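Citrate synthase (Metallosphaera sedula, PDB 6ABX) catalyses the condensation of oxaloacetate with acetyl-CoA and water to give citrate and free CoA, feeding the tricarboxylic acid cycle. Local coordinates at the interface of chains A and B. Numbering follows the deposited sequence. Chains: chain A/B, Citrate synthase.

The interface of chains A and B. Residues chain A 104; chain B 81, 85, 89-90, 93-94, 97.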
# COMPACT_ATOMS: atom_id res chain seq x y z
N LEU A 104 -13.09 2.43 -4.64
CA LEU A 104 -13.57 3.62 -5.29
C LEU A 104 -15.09 3.53 -5.44
O LEU A 104 -15.78 4.50 -5.18
CB LEU A 104 -12.88 3.74 -6.65
CG LEU A 104 -13.39 4.84 -7.59
CD1 LEU A 104 -13.32 6.20 -6.99
CD2 LEU A 104 -12.57 4.82 -8.88
N PHE B 81 -11.66 6.25 -17.85
CA PHE B 81 -11.91 5.79 -16.49
C PHE B 81 -12.09 6.99 -15.56
O PHE B 81 -13.01 7.05 -14.76
CB PHE B 81 -10.77 4.84 -16.04
CG PHE B 81 -10.78 4.62 -14.56
CD1 PHE B 81 -11.65 3.72 -13.98
CD2 PHE B 81 -9.98 5.40 -13.74
CE1 PHE B 81 -11.69 3.57 -12.61
CE2 PHE B 81 -10.04 5.26 -12.36
CZ PHE B 81 -10.91 4.37 -11.80
N THR B 85 -15.64 8.25 -13.48
CA THR B 85 -15.66 8.14 -12.02
C THR B 85 -15.58 9.49 -11.30
O THR B 85 -15.84 9.54 -10.13
CB THR B 85 -14.54 7.21 -11.52
OG1 THR B 85 -13.26 7.67 -11.96
CG2 THR B 85 -14.74 5.81 -12.04
N GLY B 89 -16.68 9.81 -7.42
CA GLY B 89 -15.62 9.06 -6.74
C GLY B 89 -14.72 9.94 -5.89
O GLY B 89 -14.51 11.13 -6.17
N ASN B 90 -14.18 9.36 -4.83
CA ASN B 90 -13.16 10.05 -4.00
C ASN B 90 -11.92 10.31 -4.87
O ASN B 90 -11.43 9.39 -5.53
CB ASN B 90 -12.80 9.19 -2.80
CG ASN B 90 -11.65 9.77 -2.02
OD1 ASN B 90 -10.49 9.49 -2.32
ND2 ASN B 90 -11.95 10.53 -0.98
N ASP B 93 -8.98 7.97 -4.32
CA ASP B 93 -9.22 6.62 -4.85
C ASP B 93 -9.10 6.56 -6.37
O ASP B 93 -8.59 5.59 -6.92
CB ASP B 93 -10.55 6.02 -4.42
CG ASP B 93 -10.73 5.89 -2.92
OD1 ASP B 93 -9.73 6.01 -2.19
OD2 ASP B 93 -11.90 5.76 -2.50
N ILE B 94 -9.56 7.62 -7.06
CA ILE B 94 -9.35 7.71 -8.50
C ILE B 94 -7.84 7.69 -8.79
O ILE B 94 -7.39 6.96 -9.67
CB ILE B 94 -10.05 8.93 -9.14
CG1 ILE B 94 -11.56 8.84 -8.93
CG2 ILE B 94 -9.65 9.03 -10.60
CD1 ILE B 94 -12.34 10.10 -9.30
N THR B 97 -6.17 4.38 -8.25
CA THR B 97 -6.54 3.44 -9.29
C THR B 97 -5.78 3.75 -10.60
O THR B 97 -5.33 2.84 -11.25
CB THR B 97 -8.04 3.40 -9.52
OG1 THR B 97 -8.74 3.16 -8.32
CG2 THR B 97 -8.38 2.34 -10.54
O HOH W 1 -14.91 6.72 -3.85
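A:Leu104 pushes its forked tip into chain B between B:Phe81, B:Thr85, B:Gly89 and B:Ile94, a knob-in-pocket contact in the two-fold interface of this citrate synthase, whose family characteristically forms dimers. It exemplifies how one branched side chain can divide its methyls between separate parts of a partner subunit. The leucine sits near the end of helix 91-105. Its CG stands anti to the backbone N (chi1 172°), which carries the branch into chain B; rotation about the next bond (chi2 58°) then turns CD1 and CD2 toward different neighbours. CD2 of A:Leu104 meets the phenyl tip to tip, 3.4 Å from CZ of B:Phe81. CD2 of A:Leu104 also has CG2 of B:Thr85 beside it, 4.0 Å away, that side chain crossing the leucine at about a right angle. CD1 of A:Leu104 turns instead to the loop leading into the partner's helix 91-105, 3.7 Å from CA of B:Gly89. The glycine offers bare backbone, which probably lets the methyl settle against the main chain, while CG1 of B:Ile94 and CB of B:Asp93 close in from the helix. An alanine in place of A:Leu104 would probably leave a gap between B:Phe81 and B:Gly89, with the phenyl tip deprived of its methyl partner. Polar contact between the chains here runs through a water, held 2.7 Å from the carbonyl O of A:Leu104 and receiving a nearly straight bond (171° at H) from the backbone N of B:Asn90.

Behind this first shell, chain B ties its own residues together. OG1 of B:Thr85 bonds to the carbonyl O of B:Phe81 and lies above one face of that ring toward its rim, while CG2 is presented to the leucine. OD1 of B:Asn90 takes the backbone N-H of B:Asp93 on an in-plane lone pair at 2.9 Å, an N-cap that steadies the first turn. One turn on, OG1 of B:Thr97 bonds to the carbonyl O of B:Asp93.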